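Local coordinates for protein kappa-carrageenase (Zobellia galactanivorans, PDB 5OCR) that probably hydrolyses kappa-carrageenan, a sulphated galactan of red algae, with this chain carrying the glycoside hydrolase family 16 domain of a longer protein, at residues G132-S137 with W229-N234; F119-D124 with S137-V142. All coordinates share one frame; numbering follows the deposited sequence. Where two conformers were deposited one is given.

Contact 1: residues G132-S137 with W229-N234; sequences GETVYS and WHRPMN
Thr134, Val135 and Ser137 receive the side chain of Arg231, which runs along them before turning its guanidinium over a backbone carbonyl. The tightly packed part centres on buried Ser137, whose CB packs 4.0 Å from Trp229 CD1 and also 4.0 Å from Met233 SD. Its OG lies 3.6 Å from Arg231 CG in the conformer given; both Ser137 and Arg231 were deposited in two. Trp229 NE1 is turned to His165 O, and Met233 continues onto Leu121 of the adjacent strand. Close packing extends to the Thr134 methyl: the Thr134 and Arg231 side chains lie antiparallel alongside one another, with Thr134 CG2 3.3 Å from the Arg231 CD methylene, too doubtful a distance to show strain. These two residues form the outer, partly exposed end of the contact, where Thr134 OG1 bonds Tyr228 O. A bend at chi3 (43°) lays the guanidinium flat against Val135 O, which sits 3.2 Å from its plane, over its centre. The oxygen does not accept a hydrogen bond there: NE instead bonds Ser123 OG, and NH2 makes a salt bridge with Asp124. Val135 and Tyr136 both face Val167, a classic beta bulge where the chain turns a corner. With no direct hydrogen bond between the segments, cohesion rests on van der Waals contact and probably on attraction between the Val135 carbonyl and the cation above it.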
# COMPACT_ATOMS: atom_id res chain seq x y z
N GLY A 132 16.37 16.75 12.25
CA GLY A 132 15.49 17.35 11.26
C GLY A 132 15.47 16.51 9.97
O GLY A 132 14.67 16.79 9.04
N GLU A 133 16.37 15.52 9.87
CA GLU A 133 16.43 14.75 8.65
C GLU A 133 15.44 13.63 8.68
O GLU A 133 14.95 13.23 9.76
CB GLU A 133 17.86 14.23 8.41
CG GLU A 133 18.91 15.35 8.19
CD GLU A 133 18.57 16.40 7.13
OE1 GLU A 133 17.71 16.18 6.26
OE2 GLU A 133 19.20 17.49 7.16
N THR A 134 15.17 13.03 7.51
CA THR A 134 14.14 11.95 7.41
C THR A 134 14.74 10.62 7.76
O THR A 134 15.75 10.26 7.19
CB THR A 134 13.67 11.90 5.94
OG1 THR A 134 13.08 13.15 5.61
CG2 THR A 134 12.58 10.78 5.72
N VAL A 135 14.12 9.93 8.71
CA VAL A 135 14.48 8.56 9.13
C VAL A 135 13.76 7.56 8.20
O VAL A 135 14.32 6.54 7.87
CB VAL A 135 13.97 8.43 10.59
CG1 VAL A 135 13.97 6.98 11.12
CG2 VAL A 135 14.82 9.35 11.47
N TYR A 136 12.51 7.86 7.86
CA TYR A 136 11.69 6.87 7.15
C TYR A 136 10.75 7.66 6.24
O TYR A 136 10.19 8.69 6.67
CB TYR A 136 10.85 6.13 8.19
CG TYR A 136 9.72 5.25 7.57
CD1 TYR A 136 10.02 4.03 7.01
CD2 TYR A 136 8.38 5.69 7.55
CE1 TYR A 136 9.00 3.18 6.48
CE2 TYR A 136 7.35 4.86 7.08
CZ TYR A 136 7.68 3.66 6.46
OH TYR A 136 6.65 2.81 5.96
N SER A 137 10.58 7.19 5.01
CA SER A 137 9.71 7.86 4.00
C SER A 137 8.69 6.83 3.48
O SER A 137 9.15 5.71 3.05
CB SER A 137 10.58 8.25 2.78
OG SER A 137 11.29 9.43 3.08
N TRP A 229 10.05 13.20 1.53
CA TRP A 229 10.02 11.94 0.78
C TRP A 229 11.09 11.87 -0.28
O TRP A 229 10.81 11.82 -1.52
CB TRP A 229 8.58 11.70 0.23
CG TRP A 229 7.67 11.65 1.40
CD1 TRP A 229 7.39 10.51 2.17
CD2 TRP A 229 6.97 12.76 2.04
NE1 TRP A 229 6.58 10.84 3.23
CE2 TRP A 229 6.33 12.21 3.23
CE3 TRP A 229 6.84 14.16 1.77
CZ2 TRP A 229 5.56 13.05 4.11
CZ3 TRP A 229 6.08 14.98 2.68
CH2 TRP A 229 5.48 14.42 3.78
N HIS A 230 12.33 11.89 0.23
CA HIS A 230 13.50 11.93 -0.60
C HIS A 230 14.38 10.76 -0.33
O HIS A 230 15.57 10.85 -0.68
CB HIS A 230 14.29 13.24 -0.41
CG HIS A 230 13.42 14.49 -0.57
ND1 HIS A 230 13.10 14.96 -1.77
CD2 HIS A 230 12.80 15.32 0.36
CE1 HIS A 230 12.35 16.07 -1.65
NE2 HIS A 230 12.12 16.27 -0.35
N ARG A 231 13.90 9.71 0.32
CA ARG A 231 14.77 8.55 0.60
C ARG A 231 14.46 7.45 -0.46
O ARG A 231 13.37 7.45 -1.03
CB ARG A 231 14.46 8.00 2.00
CG ARG A 231 14.83 8.97 3.12
CD ARG A 231 14.45 8.40 4.48
NE ARG A 231 14.78 7.00 4.67
CZ ARG A 231 15.98 6.57 5.05
NH1 ARG A 231 16.95 7.43 5.27
NH2 ARG A 231 16.19 5.27 5.23
N PRO A 232 15.38 6.51 -0.70
CA PRO A 232 15.07 5.40 -1.64
C PRO A 232 13.99 4.49 -1.04
O PRO A 232 14.01 4.20 0.18
CB PRO A 232 16.41 4.60 -1.72
CG PRO A 232 17.48 5.65 -1.31
CD PRO A 232 16.79 6.47 -0.20
N MET A 233 13.01 4.15 -1.87
CA MET A 233 11.83 3.38 -1.41
C MET A 233 11.60 2.18 -2.31
O MET A 233 11.84 2.25 -3.54
CB MET A 233 10.58 4.28 -1.55
CG MET A 233 10.65 5.39 -0.43
SD MET A 233 9.31 6.60 -0.67
CE MET A 233 9.82 7.44 -2.13
N ASN A 234 11.10 1.11 -1.72
CA ASN A 234 10.71 -0.12 -2.44
C ASN A 234 9.28 -0.04 -2.89
O ASN A 234 8.45 0.60 -2.23
CB ASN A 234 10.89 -1.37 -1.61
CG ASN A 234 12.32 -1.51 -1.09
OD1 ASN A 234 12.69 -0.88 -0.10
ND2 ASN A 234 13.08 -2.33 -1.74

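Contact 2: residues F119-D124 with S137-V142; sequences FWLYSD and SEIDVV
Glu138, Ile139 and Asp140 begin the EIDVVE run that matches the ExDxxE signature of family 16 glycoside hydrolases, and their strand 137-140 pairs antiparallel with 119-122 in a beta hairpin of the jelly roll. Leu121 and Ile139 form a hydrogen-bonded pair, Leu121 N to Ile139 O at 2.8 Å. Beyond the non-hydrogen-bonded Trp120-Asp140 pair, a classic bulge sets Val141 and Val142 against Phe119: Val142 N bonds Phe119 O at 3.1 Å, whereas the Val141 N bond to that oxygen is weak. Val141 CG2 lies over one face of the Phe119 ring, toward its rim, a CH-pi contact 4.2 Å from the centroid. At the other end Ser123 OG accepts Ser137 N in a nearly straight bond (2.9 Å, 170°) and donates to Asp124 O. The face bearing Trp120, Tyr122, Glu138 and Asp140 is the polar one. Trp120 CG stands between the backbone N and carbonyl carbon (chi1 56°), folding the indole back so that CE3 lies 3.7 Å from Glu138 OE2, ring and carboxylate planes 51° apart. Trp120 CH2 lies over a face of the Tyr122 ring. Glu138 OE2 sits 2.6 Å from Asp140 OD1 and also bonds a glycerol, while OE1 bonds Tyr136 OH. By analogy with family relatives, Glu138 is probably the nucleophile and Glu143 the acid/base. The chemistry thus divides by face: Phe119, Leu121, Ile139 and Val142 build the apolar side, while closely spaced carboxylates beside an indole are consistent with a sugar-binding cleft.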
# COMPACT_ATOMS: atom_id res chain seq x y z
N PHE A 119 -1.23 0.09 -2.79
CA PHE A 119 -0.02 0.22 -3.64
C PHE A 119 0.77 1.34 -2.97
O PHE A 119 0.23 2.44 -2.73
CB PHE A 119 -0.52 0.66 -5.04
CG PHE A 119 0.58 0.98 -6.02
CD1 PHE A 119 1.81 0.21 -6.08
CD2 PHE A 119 0.34 1.92 -7.06
CE1 PHE A 119 2.75 0.51 -7.08
CE2 PHE A 119 1.29 2.18 -8.04
CZ PHE A 119 2.51 1.48 -8.06
N TRP A 120 2.06 1.11 -2.67
CA TRP A 120 2.74 2.08 -1.81
C TRP A 120 4.23 1.92 -1.92
O TRP A 120 4.72 0.88 -2.41
CB TRP A 120 2.24 1.97 -0.35
CG TRP A 120 2.36 0.61 0.30
CD1 TRP A 120 1.72 -0.61 -0.09
CD2 TRP A 120 3.16 0.28 1.47
NE1 TRP A 120 2.06 -1.60 0.78
CE2 TRP A 120 2.97 -1.14 1.72
CE3 TRP A 120 3.96 1.03 2.34
CZ2 TRP A 120 3.55 -1.79 2.85
CZ3 TRP A 120 4.63 0.35 3.42
CH2 TRP A 120 4.41 -1.01 3.69
N LEU A 121 4.95 2.96 -1.54
CA LEU A 121 6.44 3.01 -1.70
C LEU A 121 6.95 3.24 -0.28
O LEU A 121 6.42 4.07 0.42
CB LEU A 121 6.89 4.18 -2.62
CG LEU A 121 5.92 4.42 -3.83
CD1 LEU A 121 6.27 5.70 -4.58
CD2 LEU A 121 5.97 3.22 -4.78
N TYR A 122 8.01 2.52 0.19
CA TYR A 122 8.45 2.80 1.54
C TYR A 122 9.95 2.49 1.64
O TYR A 122 10.48 1.67 0.89
CB TYR A 122 7.68 2.05 2.64
CG TYR A 122 8.01 0.59 2.80
CD1 TYR A 122 7.63 -0.35 1.83
CD2 TYR A 122 8.64 0.16 3.94
CE1 TYR A 122 7.89 -1.72 1.99
CE2 TYR A 122 8.89 -1.18 4.14
CZ TYR A 122 8.54 -2.11 3.16
OH TYR A 122 8.87 -3.42 3.40
N SER A 123 10.60 3.25 2.54
CA SER A 123 12.06 3.04 2.78
C SER A 123 12.38 2.22 3.98
O SER A 123 11.51 1.82 4.74
CB SER A 123 12.77 4.34 3.09
OG SER A 123 12.24 4.98 4.26
N ASP A 124 13.69 1.97 4.16
CA ASP A 124 14.05 1.47 5.48
C ASP A 124 14.06 2.59 6.52
O ASP A 124 13.66 3.73 6.23
CB ASP A 124 15.35 0.65 5.45
CG ASP A 124 16.56 1.47 5.05
OD1 ASP A 124 16.51 2.72 4.99
OD2 ASP A 124 17.63 0.83 4.79
N SER A 137 10.58 7.19 5.01
CA SER A 137 9.71 7.86 4.00
C SER A 137 8.69 6.83 3.48
O SER A 137 9.15 5.71 3.05
CB SER A 137 10.58 8.25 2.78
OG SER A 137 11.29 9.43 3.08
N GLU A 138 7.39 7.19 3.44
CA GLU A 138 6.40 6.27 2.90
C GLU A 138 5.43 7.13 2.06
O GLU A 138 4.93 8.09 2.57
CB GLU A 138 5.63 5.61 4.02
CG GLU A 138 4.50 4.74 3.45
CD GLU A 138 3.74 4.04 4.57
OE1 GLU A 138 4.38 3.75 5.63
OE2 GLU A 138 2.51 3.74 4.39
N ILE A 139 5.20 6.73 0.82
CA ILE A 139 4.16 7.32 -0.03
C ILE A 139 3.11 6.24 -0.34
O ILE A 139 3.40 5.21 -1.01
CB ILE A 139 4.81 7.80 -1.39
CG1 ILE A 139 5.91 8.85 -1.12
CG2 ILE A 139 3.63 8.33 -2.28
CD1 ILE A 139 6.58 9.35 -2.40
N ASP A 140 1.87 6.49 0.07
CA ASP A 140 0.78 5.54 -0.26
C ASP A 140 0.20 6.01 -1.58
O ASP A 140 -0.41 7.06 -1.63
CB ASP A 140 -0.27 5.52 0.86
CG ASP A 140 0.26 4.99 2.10
OD1 ASP A 140 1.35 4.32 2.11
OD2 ASP A 140 -0.32 5.29 3.10
N VAL A 141 0.38 5.24 -2.64
CA VAL A 141 -0.25 5.63 -3.87
C VAL A 141 -1.76 5.46 -3.80
O VAL A 141 -2.52 6.35 -4.23
CB VAL A 141 0.29 4.82 -5.04
CG1 VAL A 141 -0.47 5.31 -6.33
CG2 VAL A 141 1.83 4.95 -5.07
N VAL A 142 -2.21 4.36 -3.17
CA VAL A 142 -3.61 4.26 -2.78
C VAL A 142 -3.79 3.20 -1.71
O VAL A 142 -3.01 2.20 -1.60
CB VAL A 142 -4.52 3.88 -3.97
CG1 VAL A 142 -4.40 2.43 -4.40
CG2 VAL A 142 -5.97 4.21 -3.61

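In the fold
Following the chain, 119-124 comes first; after a connection of 12 residues 137-142 returns beside it, so contact 2 closes a short hairpin. Segment 132-137 is the incoming end of that returning strand, and contact 1 joins it to 229-234, closing a loop of 91 residues, rich in strands. The segments alternate along the chain, so the two closures cross, and Ser137 belongs to both. Strand 115-122 lies between 134-144 and 233-241: Asn234 N probably bonds Tyr122 O, and Pro232 O packs against Ser123 CB. Contact 1 therefore ties the chain where strands 134-144 and 233-241 begin, away from its centre, while contact 2 runs inward to the probable catalytic signature.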